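Local coordinates for member of DUF4221 family (Bacteroides vulgatus, PDB 3S9J), which is of unknown function but folds as a six-bladed beta-propeller, the architecture of its DUF4221 family, at residues Lys260-Pro265 with Glu297-Lys302; Phe282-Tyr287 with Phe327-Phe332. One frame throughout, in Å; residues are numbered along the deposited sequence.

Contact 1. Residues Lys260-Pro265 with Glu297-Lys302; sequences KLNENP and ETPKGK. With FMT (formic acid), chain K.
Lys-302 reaches from a loop of the six-bladed beta-propeller to the C-terminal end of helix 255-263, where Asn-262, Glu-263 and Asn-264 present their carbonyls. Its side chain leaves with CG anti to the backbone N (chi1 -160°) and runs extended to the ammonium. NZ lies 2.8 Å from Asn-262 O and 2.8 Å from Asn-264 O, in both cases above the carbonyl plane, while the bond to Glu-263 O is weak. The ammonium thus gathers carbonyls from the last turn of the helix and the residue after it, where the helix dipole would probably favour a positive charge; Glu-284 balances it. The Asn-262 amide completes the tight part: in one of its two modelled conformers, ND2 donates to Glu-297 O at 2.7 Å (N-H...O 158°), approaching from above that carbonyl's plane. The rest is looser. A water joins Asn-262 O to Thr-298 OG1, which is also hydrogen-bonded to Lys-329, and Pro-299 CD approaches Asn-262 OD1 only to 3.9 Å. Lys-302 closes a type I beta turn that begins at Pro-299. Within that turn Lys-300 takes no part in the helix contact; its NZ bonds O1 of a formic acid, probably carried over from crystallisation, at 2.6 Å.

Contact 2. Residues Phe282-Tyr287 with Phe327-Phe332; sequences FAEMPY and FYKMSF
The backbones of Phe-282 and Tyr-328 come no nearer than 8.6 Å between CA atoms, strand 278-284 facing a type I turn, Phe-327 to Met-330, where the other chain segment rounds a corner, so side chains alone bridge the gap. Those of Phe-282 and Tyr-328 slide past each other in opposite directions, and CE2 of Phe-282 rests 3.8 Å from CB of Tyr-328. The same ring's CZ meets Ser-331 OG, a hydroxyl already committed to Tyr-328 O at 2.8 Å. The phenol of Tyr-328 carries its OH across to strand 278-284, where it donates to Glu-284 OE2 over 2.6 Å; the oxygen lies at the edge of the phenol ring, but the hydroxyl meets it from above the carboxylate plane, the two planes being 69° apart. A water gives a second bond to OE2 and accepts one from Lys-329 NZ, itself bonded to Thr-298, while OE1 is salt-bridged to Arg-266 as well as to Lys-302. An alanine in place of Glu-284 would probably leave the buried Tyr-328 hydroxyl without its acceptor and those two cations without this counter-charge. Ring packing beside a buried Tyr-Glu hydrogen bond here joins two consecutive four-stranded blades, as neighbouring blades pack in a beta-propeller.

How the contacts relate
The segments alternate along the chain, in the order 260-265, 282-287, 297-302 and 327-332, and the centres of the two contacts lie about 10 Å apart on the same side of the molecule's centre. Contact 1 ties the helix preceding strand 266-273 to the loop between strands 278-284 and 304-309, all parts of one blade or its approaches; contact 2 runs from that blade to strand 327-334 of the next. That next blade takes strands 8-19 and 354-364 from both chain ends, the "Velcro" closure of propellers, so contact 2 links the preceding blade to the closing one. Lys-302 NZ to Glu-284 OE1, at 2.7 Å, connects their polar groups into one network, alongside contact 2's apolar packing.

Contact 1. Residues Lys260-Pro265 with Glu297-Lys302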
loop_
_atom_site.group_PDB
_atom_site.type_symbol
_atom_site.label_atom_id
_atom_site.label_comp_id
_atom_site.label_asym_id
_atom_site.label_seq_id
_atom_site.Cartn_x
_atom_site.Cartn_y
_atom_site.Cartn_z
ATOM N N LYS A 260 10.562 -8.984 15.755
ATOM C CA LYS A 260 9.755 -10.180 15.471
ATOM C C LYS A 260 8.805 -9.901 14.332
ATOM O O LYS A 260 8.697 -10.692 13.390
ATOM C CB LYS A 260 9.029 -10.666 16.711
ATOM C CG LYS A 260 9.935 -11.427 17.667
ATOM C CD LYS A 260 9.187 -12.103 18.779
ATOM C CE LYS A 260 8.663 -11.115 19.810
ATOM N NZ LYS A 260 8.356 -11.783 21.128
ATOM N N LEU A 261 8.133 -8.749 14.376
ATOM C CA LEU A 261 7.252 -8.395 13.276
ATOM C C LEU A 261 7.958 -8.212 11.957
ATOM O O LEU A 261 7.429 -8.575 10.914
ATOM C CB LEU A 261 6.442 -7.140 13.595
ATOM C CG LEU A 261 5.333 -7.339 14.616
ATOM C CD1 LEU A 261 4.883 -5.965 15.199
ATOM C CD2 LEU A 261 4.155 -8.065 13.986
ATOM N N ASN A 262 9.159 -7.648 11.975
ATOM C CA ASN A 262 9.953 -7.394 10.815
ATOM C C ASN A 262 10.413 -8.693 10.104
ATOM O O ASN A 262 10.448 -8.818 8.875
ATOM C CB ASN A 262 11.206 -6.651 11.294
ATOM C CG ASN A 262 11.849 -5.909 10.199
ATOM O OD1 ASN A 262 11.245 -5.777 9.164
ATOM N ND2 ASN A 262 13.083 -5.420 10.400
ATOM N N GLU A 263 10.843 -9.634 10.942
ATOM C CA GLU A 263 11.543 -10.841 10.456
ATOM C C GLU A 263 10.621 -12.049 10.199
ATOM O O GLU A 263 10.872 -12.835 9.281
ATOM C CB GLU A 263 12.683 -11.232 11.423
ATOM C CG GLU A 263 12.222 -11.916 12.724
ATOM C CD GLU A 263 13.270 -12.050 13.832
ATOM O OE1 GLU A 263 14.494 -11.763 13.638
ATOM O OE2 GLU A 263 12.872 -12.537 14.936
ATOM N N ASN A 264 9.561 -12.179 10.984
ATOM C CA ASN A 264 8.650 -13.335 10.877
ATOM C C ASN A 264 7.909 -13.338 9.540
ATOM O O ASN A 264 7.729 -12.268 8.891
ATOM C CB ASN A 264 7.675 -13.337 12.037
ATOM C CG ASN A 264 8.291 -13.897 13.336
ATOM O OD1 ASN A 264 9.314 -14.543 13.305
ATOM N ND2 ASN A 264 7.635 -13.648 14.462
ATOM N N PRO A 265 7.476 -14.526 9.085
ATOM C CA PRO A 265 6.672 -14.542 7.865
ATOM C C PRO A 265 5.354 -13.793 8.030
ATOM O O PRO A 265 4.797 -13.754 9.123
ATOM C CB PRO A 265 6.421 -16.056 7.625
ATOM C CG PRO A 265 6.539 -16.656 8.978
ATOM C CD PRO A 265 7.598 -15.871 9.687
ATOM N N GLU A 297 13.150 -1.783 9.352
ATOM C CA GLU A 297 12.801 -1.958 7.938
ATOM C C GLU A 297 12.974 -3.406 7.506
ATOM O O GLU A 297 13.771 -4.148 8.102
ATOM C CB GLU A 297 13.662 -1.036 7.062
ATOM C CG GLU A 297 13.408 0.492 7.285
ATOM C CD GLU A 297 11.984 1.004 6.893
ATOM O OE1 GLU A 297 11.342 0.435 5.971
ATOM O OE2 GLU A 297 11.537 2.022 7.480
ATOM N N THR A 298 12.235 -3.805 6.482
ATOM C CA THR A 298 12.354 -5.151 5.933
ATOM C C THR A 298 13.778 -5.365 5.422
ATOM O O THR A 298 14.358 -4.519 4.672
ATOM C CB THR A 298 11.326 -5.400 4.814
ATOM O OG1 THR A 298 10.008 -5.154 5.330
ATOM C CG2 THR A 298 11.467 -6.845 4.248
ATOM N N PRO A 299 14.405 -6.468 5.850
ATOM C CA PRO A 299 15.762 -6.709 5.415
ATOM C C PRO A 299 15.879 -6.869 3.912
ATOM O O PRO A 299 14.986 -7.427 3.274
ATOM C CB PRO A 299 16.108 -8.068 6.086
ATOM C CG PRO A 299 15.246 -8.121 7.250
ATOM C CD PRO A 299 13.970 -7.463 6.855
ATOM N N LYS A 300 17.008 -6.422 3.373
ATOM C CA LYS A 300 17.219 -6.463 1.922
ATOM C C LYS A 300 17.265 -7.910 1.452
ATOM O O LYS A 300 16.996 -8.199 0.299
ATOM C CB LYS A 300 18.519 -5.759 1.546
ATOM C CG LYS A 300 18.671 -4.345 2.084
ATOM C CD LYS A 300 17.499 -3.473 1.831
ATOM C CE LYS A 300 17.826 -2.051 2.294
ATOM N NZ LYS A 300 16.724 -1.182 1.992
ATOM N N GLY A 301 17.616 -8.842 2.349
ATOM C CA GLY A 301 17.690 -10.247 1.977
ATOM C C GLY A 301 16.431 -11.075 2.172
ATOM O O GLY A 301 16.451 -12.276 1.903
ATOM N N LYS A 302 15.332 -10.455 2.601
ATOM C CA LYS A 302 14.118 -11.223 2.887
ATOM C C LYS A 302 13.508 -11.759 1.591
ATOM O O LYS A 302 13.321 -11.030 0.640
ATOM C CB LYS A 302 13.104 -10.410 3.711
ATOM C CG LYS A 302 12.074 -11.318 4.427
ATOM C CD LYS A 302 11.204 -10.504 5.391
ATOM C CE LYS A 302 10.381 -11.436 6.299
ATOM N NZ LYS A 302 9.319 -10.745 7.148
HETATM C C FMT K . 17.037 -0.056 -1.179
HETATM O O1 FMT K . 17.136 -1.180 -0.607
HETATM O O2 FMT K . 16.767 1.002 -0.590
HETATM O O HOH W 1 9.251 -7.171 6.936
#

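Contact 2. Residues Phe282-Tyr287 with Phe327-Phe332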
loop_
_atom_site.group_PDB
_atom_site.type_symbol
_atom_site.label_atom_id
_atom_site.label_comp_id
_atom_site.label_asym_id
_atom_site.label_seq_id
_atom_site.Cartn_x
_atom_site.Cartn_y
_atom_site.Cartn_z
ATOM N N PHE A 282 1.236 -10.584 -1.947
ATOM C CA PHE A 282 2.650 -10.775 -1.639
ATOM C C PHE A 282 2.779 -11.456 -0.266
ATOM O O PHE A 282 2.027 -11.140 0.660
ATOM C CB PHE A 282 3.370 -9.417 -1.605
ATOM C CG PHE A 282 3.641 -8.813 -2.974
ATOM C CD1 PHE A 282 2.593 -8.472 -3.825
ATOM C CD2 PHE A 282 4.930 -8.575 -3.398
ATOM C CE1 PHE A 282 2.850 -7.919 -5.072
ATOM C CE2 PHE A 282 5.198 -8.031 -4.641
ATOM C CZ PHE A 282 4.140 -7.681 -5.484
ATOM N N ALA A 283 3.750 -12.360 -0.138
ATOM C CA ALA A 283 4.013 -13.072 1.120
ATOM C C ALA A 283 5.497 -12.965 1.432
ATOM O O ALA A 283 6.312 -13.170 0.539
ATOM C CB ALA A 283 3.613 -14.529 0.970
ATOM N N GLU A 284 5.827 -12.626 2.677
ATOM C CA GLU A 284 7.199 -12.550 3.125
ATOM C C GLU A 284 7.584 -13.890 3.747
ATOM O O GLU A 284 6.885 -14.390 4.614
ATOM C CB GLU A 284 7.378 -11.429 4.149
ATOM C CG GLU A 284 6.868 -10.076 3.689
ATOM C CD GLU A 284 7.259 -8.905 4.591
ATOM O OE1 GLU A 284 7.608 -9.091 5.784
ATOM O OE2 GLU A 284 7.231 -7.759 4.076
HETATM N N MSE A 285 8.713 -14.436 3.313
HETATM C CA MSE A 285 9.224 -15.697 3.840
HETATM C C MSE A 285 9.889 -15.489 5.184
HETATM O O MSE A 285 10.322 -14.376 5.505
HETATM C CB MSE A 285 10.221 -16.303 2.876
HETATM C CG MSE A 285 9.648 -16.610 1.479
HETATM SE SE MSE A 285 8.220 -17.897 1.468
HETATM C CE MSE A 285 6.669 -16.726 1.381
ATOM N N PRO A 286 10.050 -16.582 5.961
ATOM C CA PRO A 286 10.689 -16.395 7.248
ATOM C C PRO A 286 12.135 -15.926 7.157
ATOM O O PRO A 286 12.872 -16.306 6.222
ATOM C CB PRO A 286 10.624 -17.789 7.895
ATOM C CG PRO A 286 9.618 -18.570 7.114
ATOM C CD PRO A 286 9.625 -17.967 5.732
ATOM N N TYR A 287 12.536 -15.155 8.173
ATOM C CA TYR A 287 13.868 -14.589 8.247
ATOM C C TYR A 287 14.234 -14.371 9.701
ATOM O O TYR A 287 13.361 -14.341 10.596
ATOM C CB TYR A 287 13.798 -13.235 7.534
ATOM C CG TYR A 287 15.095 -12.591 7.101
ATOM C CD1 TYR A 287 15.642 -12.883 5.889
ATOM C CD2 TYR A 287 15.722 -11.646 7.903
ATOM C CE1 TYR A 287 16.823 -12.281 5.468
ATOM C CE2 TYR A 287 16.888 -11.026 7.499
ATOM C CZ TYR A 287 17.421 -11.339 6.265
ATOM O OH TYR A 287 18.567 -10.736 5.812
ATOM N N PHE A 327 12.833 -4.601 -4.684
ATOM C CA PHE A 327 12.321 -3.713 -3.668
ATOM C C PHE A 327 10.797 -3.759 -3.845
ATOM O O PHE A 327 10.200 -2.924 -4.555
ATOM C CB PHE A 327 12.892 -2.293 -3.816
ATOM C CG PHE A 327 12.629 -1.437 -2.624
ATOM C CD1 PHE A 327 13.523 -1.427 -1.550
ATOM C CD2 PHE A 327 11.454 -0.723 -2.502
ATOM C CE1 PHE A 327 13.256 -0.658 -0.400
ATOM C CE2 PHE A 327 11.207 0.030 -1.363
ATOM C CZ PHE A 327 12.098 0.048 -0.321
ATOM N N TYR A 328 10.173 -4.797 -3.270
ATOM C CA TYR A 328 8.771 -5.073 -3.583
ATOM C C TYR A 328 7.804 -4.078 -2.961
ATOM O O TYR A 328 6.635 -4.063 -3.356
ATOM C CB TYR A 328 8.381 -6.521 -3.241
ATOM C CG TYR A 328 8.564 -6.917 -1.797
ATOM C CD1 TYR A 328 7.624 -6.531 -0.835
ATOM C CD2 TYR A 328 9.646 -7.660 -1.388
ATOM C CE1 TYR A 328 7.777 -6.867 0.508
ATOM C CE2 TYR A 328 9.795 -8.043 -0.039
ATOM C CZ TYR A 328 8.873 -7.646 0.897
ATOM O OH TYR A 328 9.001 -7.962 2.222
ATOM N N LYS A 329 8.269 -3.253 -2.038
ATOM C CA LYS A 329 7.475 -2.157 -1.526
ATOM C C LYS A 329 7.332 -0.984 -2.518
ATOM O O LYS A 329 6.665 0.012 -2.205
ATOM C CB LYS A 329 7.981 -1.694 -0.160
ATOM C CG LYS A 329 7.841 -2.819 0.868
ATOM C CD LYS A 329 8.087 -2.361 2.280
ATOM C CE LYS A 329 7.974 -3.513 3.249
ATOM N NZ LYS A 329 8.221 -3.120 4.688
HETATM N N MSE A 330 7.924 -1.147 -3.706
HETATM C CA MSE A 330 7.618 -0.324 -4.879
HETATM C C MSE A 330 7.177 -1.230 -6.028
HETATM O O MSE A 330 7.994 -1.673 -6.861
HETATM C CB MSE A 330 8.808 0.528 -5.285
HETATM C CG MSE A 330 8.985 1.780 -4.432
HETATM SE SE MSE A 330 10.173 3.085 -5.240
HETATM C CE MSE A 330 11.844 2.071 -5.145
ATOM N N SER A 331 5.897 -1.579 -6.010
ATOM C CA SER A 331 5.295 -2.443 -7.018
ATOM C C SER A 331 4.041 -1.746 -7.558
ATOM O O SER A 331 3.407 -0.977 -6.834
ATOM C CB SER A 331 4.930 -3.819 -6.429
ATOM O OG SER A 331 6.101 -4.540 -6.095
ATOM N N PHE A 332 3.717 -2.006 -8.818
ATOM C CA PHE A 332 2.475 -1.513 -9.412
ATOM C C PHE A 332 2.038 -2.384 -10.564
ATOM O O PHE A 332 2.839 -3.102 -11.178
ATOM C CB PHE A 332 2.615 -0.068 -9.886
ATOM C CG PHE A 332 3.462 0.121 -11.133
ATOM C CD1 PHE A 332 4.839 0.354 -11.025
ATOM C CD2 PHE A 332 2.896 0.129 -12.405
ATOM C CE1 PHE A 332 5.629 0.548 -12.141
ATOM C CE2 PHE A 332 3.696 0.320 -13.553
ATOM C CZ PHE A 332 5.064 0.541 -13.417
HETATM O O HOH W 2 7.052 -5.548 5.542
#